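Local coordinates for protein cytochrome C2, ISO-2 (Rhodospirillum centenum, PDB 1JDL) that carries electrons through a covalently bound heme c, serving as electron donor to the oxidized bacteriochlorophyll in photophosphorylation and perhaps also acting in respiration, at residues A[47-50]-A[51-55]; A[61-65]-A[66-70]; A[103-106]-A[107-110]. All coordinates share one frame; numbering follows the deposited sequence.

Interaction 1 of 3, residues A[47-50]-A[51-55]. With HEM (protoporphyrin IX containing Fe), chain B.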
loop_
_atom_site.group_PDB
_atom_site.type_symbol
_atom_site.label_atom_id
_atom_site.label_comp_id
_atom_site.label_asym_id
_atom_site.label_seq_id
_atom_site.Cartn_x
_atom_site.Cartn_y
_atom_site.Cartn_z
ATOM N N PHE A 47 8.243 7.977 -8.187
ATOM C CA PHE A 47 7.712 6.695 -8.624
ATOM C C PHE A 47 6.605 6.880 -9.652
ATOM O O PHE A 47 5.793 7.796 -9.537
ATOM C CB PHE A 47 7.167 5.897 -7.440
ATOM C CG PHE A 47 6.748 4.508 -7.808
ATOM C CD1 PHE A 47 7.696 3.500 -7.966
ATOM C CD2 PHE A 47 5.410 4.219 -8.060
ATOM C CE1 PHE A 47 7.319 2.221 -8.377
ATOM C CE2 PHE A 47 5.019 2.946 -8.472
ATOM C CZ PHE A 47 5.973 1.944 -8.632
ATOM N N ASN A 48 6.579 6.013 -10.661
ATOM C CA ASN A 48 5.549 6.094 -11.692
ATOM C C ASN A 48 4.437 5.092 -11.420
ATOM O O ASN A 48 4.551 3.898 -11.712
ATOM C CB ASN A 48 6.151 5.869 -13.080
ATOM C CG ASN A 48 6.958 7.057 -13.555
ATOM O OD1 ASN A 48 6.522 8.204 -13.430
ATOM N ND2 ASN A 48 8.134 6.793 -14.112
ATOM N N TYR A 49 3.359 5.614 -10.844
ATOM C CA TYR A 49 2.183 4.844 -10.470
ATOM C C TYR A 49 1.238 4.523 -11.617
ATOM O O TYR A 49 1.270 5.164 -12.666
ATOM C CB TYR A 49 1.389 5.623 -9.426
ATOM C CG TYR A 49 2.051 5.710 -8.077
ATOM C CD1 TYR A 49 1.882 4.696 -7.133
ATOM C CD2 TYR A 49 2.825 6.816 -7.733
ATOM C CE1 TYR A 49 2.466 4.790 -5.866
ATOM C CE2 TYR A 49 3.414 6.918 -6.479
ATOM C CZ TYR A 49 3.226 5.909 -5.550
ATOM O OH TYR A 49 3.756 6.047 -4.293
ATOM N N SER A 50 0.384 3.530 -11.395
ATOM C CA SER A 50 -0.627 3.160 -12.375
ATOM C C SER A 50 -1.676 4.265 -12.279
ATOM O O SER A 50 -1.723 4.998 -11.287
ATOM C CB SER A 50 -1.274 1.830 -12.001
ATOM O OG SER A 50 -1.950 1.949 -10.760
ATOM N N ALA A 51 -2.518 4.387 -13.297
ATOM C CA ALA A 51 -3.553 5.405 -13.276
ATOM C C ALA A 51 -4.505 5.180 -12.102
ATOM O O ALA A 51 -4.928 6.127 -11.451
ATOM C CB ALA A 51 -4.327 5.388 -14.585
ATOM N N ILE A 52 -4.835 3.920 -11.831
ATOM C CA ILE A 52 -5.758 3.610 -10.747
ATOM C C ILE A 52 -5.217 3.923 -9.343
ATOM O O ILE A 52 -5.960 4.413 -8.494
ATOM C CB ILE A 52 -6.239 2.126 -10.852
ATOM C CG1 ILE A 52 -7.534 1.932 -10.055
ATOM C CG2 ILE A 52 -5.139 1.175 -10.425
ATOM C CD1 ILE A 52 -7.381 1.998 -8.573
ATOM N N ASN A 53 -3.936 3.661 -9.095
ATOM C CA ASN A 53 -3.347 3.954 -7.789
ATOM C C ASN A 53 -3.290 5.480 -7.622
ATOM O O ASN A 53 -3.571 6.009 -6.550
ATOM C CB ASN A 53 -1.938 3.355 -7.697
ATOM C CG ASN A 53 -1.392 3.347 -6.278
ATOM O OD1 ASN A 53 -1.519 4.324 -5.545
ATOM N ND2 ASN A 53 -0.766 2.244 -5.894
ATOM N N HIS A 54 -2.934 6.181 -8.693
ATOM C CA HIS A 54 -2.865 7.642 -8.667
ATOM C C HIS A 54 -4.256 8.238 -8.436
ATOM O O HIS A 54 -4.433 9.128 -7.603
ATOM C CB HIS A 54 -2.275 8.156 -9.988
ATOM C CG HIS A 54 -2.370 9.642 -10.163
ATOM N ND1 HIS A 54 -3.423 10.246 -10.812
ATOM C CD2 HIS A 54 -1.559 10.643 -9.749
ATOM C CE1 HIS A 54 -3.260 11.557 -10.789
ATOM N NE2 HIS A 54 -2.135 11.824 -10.148
ATOM N N ALA A 55 -5.246 7.724 -9.164
ATOM C CA ALA A 55 -6.620 8.205 -9.052
ATOM C C ALA A 55 -7.193 8.011 -7.651
ATOM O O ALA A 55 -7.918 8.870 -7.150
ATOM C CB ALA A 55 -7.506 7.492 -10.065
HETATM C CHA HEM B . 2.216 -0.414 -4.169
HETATM C CHB HEM B . 2.389 -2.495 0.178
HETATM C CHC HEM B . 4.431 -6.403 -1.798
HETATM C CHD HEM B . 4.743 -4.102 -5.990
HETATM C C1A HEM B . 2.030 -0.667 -2.809
HETATM C C2A HEM B . 1.311 0.204 -1.909
HETATM C C3A HEM B . 1.362 -0.397 -0.690
HETATM C C4A HEM B . 2.119 -1.617 -0.848
HETATM C CMA HEM B . 0.704 0.076 0.597
HETATM C CAA HEM B . 0.766 1.595 -2.261
HETATM C CBA HEM B . 1.890 2.598 -2.001
HETATM C CGA HEM B . 1.562 4.033 -2.422
HETATM O O1A HEM B . 0.415 4.314 -2.824
HETATM O O2A HEM B . 2.465 4.890 -2.339
HETATM C C1B HEM B . 2.991 -3.734 0.010
HETATM C C2B HEM B . 3.216 -4.687 1.068
HETATM C C3B HEM B . 3.573 -5.850 0.446
HETATM C C4B HEM B . 3.816 -5.535 -0.910
HETATM C CMB HEM B . 3.093 -4.388 2.556
HETATM C CAB HEM B . 3.453 -7.191 0.869
HETATM C CBB HEM B . 2.846 -7.725 2.154
HETATM C C1C HEM B . 4.650 -6.139 -3.119
HETATM C C2C HEM B . 5.286 -7.046 -4.052
HETATM C C3C HEM B . 5.210 -6.447 -5.252
HETATM C C4C HEM B . 4.767 -5.088 -5.016
HETATM C CMC HEM B . 5.929 -8.393 -3.717
HETATM C CAC HEM B . 5.325 -7.003 -6.545
HETATM C CBC HEM B . 5.767 -8.396 -6.981
HETATM C C1D HEM B . 4.155 -2.866 -5.848
HETATM C C2D HEM B . 3.993 -1.923 -6.929
HETATM C C3D HEM B . 3.212 -0.909 -6.450
HETATM C C4D HEM B . 2.924 -1.245 -5.052
HETATM C CMD HEM B . 4.524 -2.059 -8.359
HETATM C CAD HEM B . 2.657 0.269 -7.256
HETATM C CBD HEM B . 1.279 -0.160 -7.773
HETATM C CGD HEM B . 0.639 0.840 -8.715
HETATM O O1D HEM B . -0.468 0.542 -9.213
HETATM O O2D HEM B . 1.225 1.917 -8.961
HETATM N NA HEM B . 2.507 -1.792 -2.159
HETATM N NB HEM B . 3.372 -4.250 -1.211
HETATM N NC HEM B . 4.312 -4.941 -3.724
HETATM N ND HEM B . 3.510 -2.452 -4.694
HETATM FE FE HEM B . 3.393 -3.385 -2.953
#
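With chi1 at 63°, Ser-50 holds OG between its own backbone N and carbonyl carbon, which brings the hydroxyl over the start of the helix and within 3.1 Å of Asn-53 N. That amide donates to OG along a fairly straight path (159° at the hydrogen), and one residue further on His-54 N donates to Ser-50 O at 3.1 Å, the first full turn of helix 51-58. The same OG gives its own proton to a heme propionate, 2.6 Å from HEM O1D, so it accepts from the helix and donates to the cofactor at once. The second oxygen of that propionate is taken by Ser-50 N, 3.0 Å from HEM O2D; the two bonds from one residue fix the rotation of the carboxylate.

Tyr-49 has CG anti to its carbonyl carbon, and its ring reaches along to the other propionate, where OH donates to HEM O2A at 2.6 Å. Along the ring, CD1 lies 3.6 Å from Asn-53 CG, the ring and amide planes 49° apart, while HEM O2D sits near the ring plane at its edge. Ala-44 N also bonds to the tyrosine OH. Two short bonds and a backbone amide would probably stabilise the propionates as anions. An N-cap serine that also donates to a heme propionate ties the start of helix 51-58 to the heme pocket of this cytochrome c.

Interaction 2 of 3, residues A[61-65]-A[66-70]. With HEM (protoporphyrin IX containing Fe), chain B.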
loop_
_atom_site.group_PDB
_atom_site.type_symbol
_atom_site.label_atom_id
_atom_site.label_comp_id
_atom_site.label_asym_id
_atom_site.label_seq_id
_atom_site.Cartn_x
_atom_site.Cartn_y
_atom_site.Cartn_z
ATOM N N LEU A 61 -7.785 8.714 -0.973
ATOM C CA LEU A 61 -7.198 7.569 -0.287
ATOM C C LEU A 61 -5.854 7.857 0.381
ATOM O O LEU A 61 -4.894 8.279 -0.269
ATOM C CB LEU A 61 -7.044 6.389 -1.255
ATOM C CG LEU A 61 -6.416 5.125 -0.654
ATOM C CD1 LEU A 61 -7.275 4.599 0.499
ATOM C CD2 LEU A 61 -6.264 4.072 -1.747
ATOM N N HIS A 62 -5.808 7.638 1.691
ATOM C CA HIS A 62 -4.592 7.810 2.480
ATOM C C HIS A 62 -4.356 6.450 3.113
ATOM O O HIS A 62 -5.315 5.753 3.466
ATOM C CB HIS A 62 -4.800 8.895 3.538
ATOM C CG HIS A 62 -4.934 10.265 2.954
ATOM N ND1 HIS A 62 -3.900 11.176 2.945
ATOM C CD2 HIS A 62 -5.955 10.847 2.285
ATOM C CE1 HIS A 62 -4.279 12.261 2.289
ATOM N NE2 HIS A 62 -5.521 12.086 1.878
ATOM N N TRP A 63 -3.093 6.057 3.245
ATOM C CA TRP A 63 -2.790 4.749 3.802
ATOM C C TRP A 63 -2.802 4.629 5.317
ATOM O O TRP A 63 -1.755 4.468 5.957
ATOM C CB TRP A 63 -1.462 4.236 3.245
ATOM C CG TRP A 63 -1.545 3.926 1.779
ATOM C CD1 TRP A 63 -0.824 4.503 0.777
ATOM C CD2 TRP A 63 -2.432 2.990 1.152
ATOM N NE1 TRP A 63 -1.207 3.988 -0.439
ATOM C CE2 TRP A 63 -2.191 3.056 -0.239
ATOM C CE3 TRP A 63 -3.409 2.104 1.630
ATOM C CZ2 TRP A 63 -2.894 2.268 -1.164
ATOM C CZ3 TRP A 63 -4.112 1.317 0.711
ATOM C CH2 TRP A 63 -3.846 1.408 -0.672
ATOM N N THR A 64 -3.996 4.712 5.887
ATOM C CA THR A 64 -4.157 4.546 7.321
ATOM C C THR A 64 -3.901 3.059 7.567
ATOM O O THR A 64 -4.000 2.245 6.648
ATOM C CB THR A 64 -5.586 4.873 7.764
ATOM O OG1 THR A 64 -6.507 4.028 7.061
ATOM C CG2 THR A 64 -5.910 6.328 7.473
ATOM N N PRO A 65 -3.555 2.681 8.803
ATOM C CA PRO A 65 -3.313 1.253 9.038
ATOM C C PRO A 65 -4.487 0.368 8.617
ATOM O O PRO A 65 -4.287 -0.717 8.055
ATOM C CB PRO A 65 -3.023 1.193 10.540
ATOM C CG PRO A 65 -3.694 2.433 11.087
ATOM C CD PRO A 65 -3.378 3.461 10.037
ATOM N N GLU A 66 -5.706 0.837 8.875
ATOM C CA GLU A 66 -6.915 0.090 8.526
ATOM C C GLU A 66 -7.033 -0.122 7.022
ATOM O O GLU A 66 -7.404 -1.206 6.566
ATOM C CB GLU A 66 -8.168 0.823 9.019
ATOM C CG GLU A 66 -8.331 0.877 10.533
ATOM C CD GLU A 66 -7.193 1.604 11.226
ATOM O OE1 GLU A 66 -6.903 2.764 10.851
ATOM O OE2 GLU A 66 -6.593 1.016 12.153
ATOM N N ASN A 67 -6.735 0.921 6.255
ATOM C CA ASN A 67 -6.808 0.827 4.805
ATOM C C ASN A 67 -5.774 -0.136 4.233
ATOM O O ASN A 67 -6.068 -0.869 3.291
ATOM C CB ASN A 67 -6.647 2.208 4.166
ATOM C CG ASN A 67 -7.925 3.025 4.225
ATOM O OD1 ASN A 67 -9.015 2.477 4.385
ATOM N ND2 ASN A 67 -7.799 4.338 4.082
ATOM N N ILE A 68 -4.572 -0.152 4.801
ATOM C CA ILE A 68 -3.541 -1.060 4.302
ATOM C C ILE A 68 -3.975 -2.497 4.575
ATOM O O ILE A 68 -3.824 -3.381 3.727
ATOM C CB ILE A 68 -2.176 -0.788 4.969
ATOM C CG1 ILE A 68 -1.747 0.658 4.704
ATOM C CG2 ILE A 68 -1.131 -1.757 4.423
ATOM C CD1 ILE A 68 -0.419 1.034 5.339
ATOM N N ILE A 69 -4.526 -2.731 5.763
ATOM C CA ILE A 69 -4.993 -4.062 6.132
ATOM C C ILE A 69 -6.078 -4.564 5.181
ATOM O O ILE A 69 -6.073 -5.728 4.786
ATOM C CB ILE A 69 -5.552 -4.070 7.579
ATOM C CG1 ILE A 69 -4.413 -3.859 8.578
ATOM C CG2 ILE A 69 -6.277 -5.384 7.861
ATOM C CD1 ILE A 69 -3.414 -4.993 8.617
ATOM N N ALA A 70 -7.005 -3.684 4.811
ATOM C CA ALA A 70 -8.101 -4.054 3.919
ATOM C C ALA A 70 -7.656 -4.180 2.468
ATOM O O ALA A 70 -8.290 -4.870 1.668
ATOM C CB ALA A 70 -9.220 -3.029 4.021
HETATM C CHA HEM B . 2.216 -0.414 -4.169
HETATM C CHB HEM B . 2.389 -2.495 0.178
HETATM C CHC HEM B . 4.431 -6.403 -1.798
HETATM C CHD HEM B . 4.743 -4.102 -5.990
HETATM C C1A HEM B . 2.030 -0.667 -2.809
HETATM C C2A HEM B . 1.311 0.204 -1.909
HETATM C C3A HEM B . 1.362 -0.397 -0.690
HETATM C C4A HEM B . 2.119 -1.617 -0.848
HETATM C CMA HEM B . 0.704 0.076 0.597
HETATM C CAA HEM B . 0.766 1.595 -2.261
HETATM C CBA HEM B . 1.890 2.598 -2.001
HETATM C CGA HEM B . 1.562 4.033 -2.422
HETATM O O1A HEM B . 0.415 4.314 -2.824
HETATM O O2A HEM B . 2.465 4.890 -2.339
HETATM C C1B HEM B . 2.991 -3.734 0.010
HETATM C C2B HEM B . 3.216 -4.687 1.068
HETATM C C3B HEM B . 3.573 -5.850 0.446
HETATM C C4B HEM B . 3.816 -5.535 -0.910
HETATM C CMB HEM B . 3.093 -4.388 2.556
HETATM C CAB HEM B . 3.453 -7.191 0.869
HETATM C CBB HEM B . 2.846 -7.725 2.154
HETATM C C1C HEM B . 4.650 -6.139 -3.119
HETATM C C2C HEM B . 5.286 -7.046 -4.052
HETATM C C3C HEM B . 5.210 -6.447 -5.252
HETATM C C4C HEM B . 4.767 -5.088 -5.016
HETATM C CMC HEM B . 5.929 -8.393 -3.717
HETATM C CAC HEM B . 5.325 -7.003 -6.545
HETATM C CBC HEM B . 5.767 -8.396 -6.981
HETATM C C1D HEM B . 4.155 -2.866 -5.848
HETATM C C2D HEM B . 3.993 -1.923 -6.929
HETATM C C3D HEM B . 3.212 -0.909 -6.450
HETATM C C4D HEM B . 2.924 -1.245 -5.052
HETATM C CMD HEM B . 4.524 -2.059 -8.359
HETATM C CAD HEM B . 2.657 0.269 -7.256
HETATM C CBD HEM B . 1.279 -0.160 -7.773
HETATM C CGD HEM B . 0.639 0.840 -8.715
HETATM O O1D HEM B . -0.468 0.542 -9.213
HETATM O O2D HEM B . 1.225 1.917 -8.961
HETATM N NA HEM B . 2.507 -1.792 -2.159
HETATM N NB HEM B . 3.372 -4.250 -1.211
HETATM N NC HEM B . 4.312 -4.941 -3.724
HETATM N ND HEM B . 3.510 -2.452 -4.694
HETATM FE FE HEM B . 3.393 -3.385 -2.953
HETATM O O HOH W 1 -8.527 7.464 3.202
#
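Leu-61 and His-62 are extended, and the chain then bends in an inverse gamma turn at Trp-63 and enters helix 65-71 through Thr-64 and Pro-65, with Ile-68 N bonded to Thr-64 O and Ile-69 N to Pro-65 O. Asn-67 reaches back from the first turn: ND2 donates to His-62 O at 2.9 Å, nearly in line with the carbonyl (172° at the oxygen) and with that oxygen in the amide plane. Water 1 accepts from His-62 N and, weakly, from the same ND2. Thr-64 is the N-cap, its OG1 accepting from Asn-67 N at 3.2 Å; Pro-65 follows at N1, where the helix needs no N-H from it.

Trp-63 belongs to the heme pocket of the cytochrome c fold. NE1 donates to HEM O1A at 2.9 Å, and the heme methyl CMA lies over one ring face, 4.2 Å above the plane. Ile-68 crosses the indole at about a right angle, its CG1 3.8 Å from Trp-63 CE3. Ile-68 also touches Val-112 of helix 105-115, as do Pro-65 and Ile-69. A leucine in place of Trp-63 would probably leave HEM O1A without its indole donor and open a gap against the heme methyl and beside Ile-68.

Interaction 3 of 3, residues A[103-106]-A[107-110]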
loop_
_atom_site.group_PDB
_atom_site.type_symbol
_atom_site.label_atom_id
_atom_site.label_comp_id
_atom_site.label_asym_id
_atom_site.label_seq_id
_atom_site.Cartn_x
_atom_site.Cartn_y
_atom_site.Cartn_z
ATOM N N PRO A 103 -3.276 -12.630 1.868
ATOM C CA PRO A 103 -4.579 -12.952 2.459
ATOM C C PRO A 103 -4.672 -13.116 3.978
ATOM O O PRO A 103 -5.647 -12.672 4.589
ATOM C CB PRO A 103 -4.978 -14.227 1.721
ATOM C CG PRO A 103 -3.659 -14.890 1.487
ATOM C CD PRO A 103 -2.807 -13.735 1.012
ATOM N N ASP A 104 -3.671 -13.743 4.588
ATOM C CA ASP A 104 -3.702 -13.989 6.031
ATOM C C ASP A 104 -3.846 -12.732 6.885
ATOM O O ASP A 104 -3.023 -11.822 6.821
ATOM C CB ASP A 104 -2.460 -14.778 6.454
ATOM C CG ASP A 104 -2.538 -15.255 7.893
ATOM O OD1 ASP A 104 -2.215 -14.470 8.808
ATOM O OD2 ASP A 104 -2.937 -16.418 8.109
ATOM N N GLU A 105 -4.901 -12.702 7.695
ATOM C CA GLU A 105 -5.189 -11.564 8.564
ATOM C C GLU A 105 -4.078 -11.236 9.556
ATOM O O GLU A 105 -3.734 -10.066 9.745
ATOM C CB GLU A 105 -6.496 -11.803 9.325
ATOM C CG GLU A 105 -6.940 -10.614 10.162
ATOM C CD GLU A 105 -8.298 -10.821 10.799
ATOM O OE1 GLU A 105 -8.432 -11.732 11.643
ATOM O OE2 GLU A 105 -9.233 -10.070 10.452
ATOM N N GLN A 106 -3.519 -12.260 10.193
ATOM C CA GLN A 106 -2.455 -12.044 11.166
ATOM C C GLN A 106 -1.222 -11.442 10.499
ATOM O O GLN A 106 -0.648 -10.479 11.002
ATOM C CB GLN A 106 -2.078 -13.356 11.857
ATOM C CG GLN A 106 -1.084 -13.186 12.998
ATOM C CD GLN A 106 -1.584 -12.232 14.068
ATOM O OE1 GLN A 106 -2.682 -12.400 14.603
ATOM N NE2 GLN A 106 -0.779 -11.224 14.389
ATOM N N GLU A 107 -0.813 -12.011 9.370
ATOM C CA GLU A 107 0.351 -11.495 8.661
ATOM C C GLU A 107 0.138 -10.037 8.283
ATOM O O GLU A 107 1.065 -9.227 8.364
ATOM C CB GLU A 107 0.628 -12.311 7.402
ATOM C CG GLU A 107 1.203 -13.684 7.678
ATOM C CD GLU A 107 1.706 -14.351 6.417
ATOM O OE1 GLU A 107 0.875 -14.708 5.558
ATOM O OE2 GLU A 107 2.936 -14.508 6.282
ATOM N N ARG A 108 -1.080 -9.708 7.868
ATOM C CA ARG A 108 -1.396 -8.335 7.495
ATOM C C ARG A 108 -1.259 -7.422 8.704
ATOM O O ARG A 108 -0.656 -6.355 8.613
ATOM C CB ARG A 108 -2.814 -8.241 6.928
ATOM C CG ARG A 108 -2.919 -8.628 5.462
ATOM C CD ARG A 108 -4.350 -8.503 4.978
ATOM N NE ARG A 108 -5.186 -9.607 5.440
ATOM C CZ ARG A 108 -6.492 -9.511 5.671
ATOM N NH1 ARG A 108 -7.117 -8.355 5.491
ATOM N NH2 ARG A 108 -7.179 -10.573 6.072
ATOM N N LYS A 109 -1.818 -7.836 9.839
ATOM C CA LYS A 109 -1.727 -7.026 11.052
ATOM C C LYS A 109 -0.272 -6.806 11.453
ATOM O O LYS A 109 0.122 -5.695 11.815
ATOM C CB LYS A 109 -2.457 -7.701 12.218
ATOM C CG LYS A 109 -3.961 -7.798 12.070
ATOM C CD LYS A 109 -4.567 -8.378 13.339
ATOM C CE LYS A 109 -6.078 -8.486 13.247
ATOM N NZ LYS A 109 -6.651 -9.018 14.514
ATOM N N ASP A 110 0.524 -7.869 11.384
ATOM C CA ASP A 110 1.928 -7.795 11.766
ATOM C C ASP A 110 2.779 -6.947 10.832
ATOM O O ASP A 110 3.604 -6.157 11.287
ATOM C CB ASP A 110 2.541 -9.197 11.862
ATOM C CG ASP A 110 1.909 -10.040 12.955
ATOM O OD1 ASP A 110 1.492 -9.470 13.985
ATOM O OD2 ASP A 110 1.845 -11.278 12.787
HETATM O O HOH W 2 -0.948 -14.656 3.622
#
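Gln-106 and Asp-110 cross at a slant, the amide and carboxylate planes 42° apart. Gln-106 has CG anti to its backbone N and then bends at chi2 (57°), which turns the amide forward along the helix, to Asp-110. NE2 donates to Asp-110 OD2 at 3.1 Å, nearly straight, on the syn side but out of the carboxylate plane; a second approach, to Asp-110 OD1, is weak. OD1 also accepts from Asp-4 N, near the start of the chain.

At the helix start the carboxylates of Asp-104 and Glu-107 stand across each other, their planes 78° apart. Asp-104 is the N-cap: OD1 offers its anti lone pair to Glu-107 N at 2.9 Å. The like charges come fairly close, Asp-104 OD1 and Glu-107 OE1 being 4.5 Å apart, while water 2 joins Asp-104 N to Glu-107 OE1. Glu-107 OE2 forms a salt bridge with Lys-14, which would probably ease the crowding of negative charge. Glu-107 on Val-11 and Asp-110 on Lys-7 belong to the packing of N- and C-terminal helices characteristic of cytochromes c.

Arg-108 bends at chi3 back to the carbonyl of Pro-103, where NH2 (3.0 Å from Pro-103 O) and NE both bond weakly; NH1 has its stronger partner in Ile-69 O. The guanidinium and the Glu-105 carboxylate do not pair. Glu-105 and Lys-109 run side by side, with Glu-105 OE1 and Lys-109 NZ 4.3 Å apart, too far for a salt bridge.

All three contacts start a helix with an N-cap side chain, and they follow one another along the chain. Interactions 1 and 2 meet at the heme: their centres are 16 Å apart and their nearest atoms about 5 Å apart, without touching, yet Tyr-49 and Trp-63 bond to the two different oxygens, O2A and O1A, of one propionate while Ser-50 holds the other. Interaction 3 lies about 25 Å from interaction 1, centre to centre, across the middle of the chain. It joins interaction 2 directly, with centres 13 Å apart, through Ile-69 O and Arg-108 NH1 at 2.9 Å and through Ile-69 CD1 packing on Lys-109 N. The side chain of Arg-108 comes within about 7 Å of the heme.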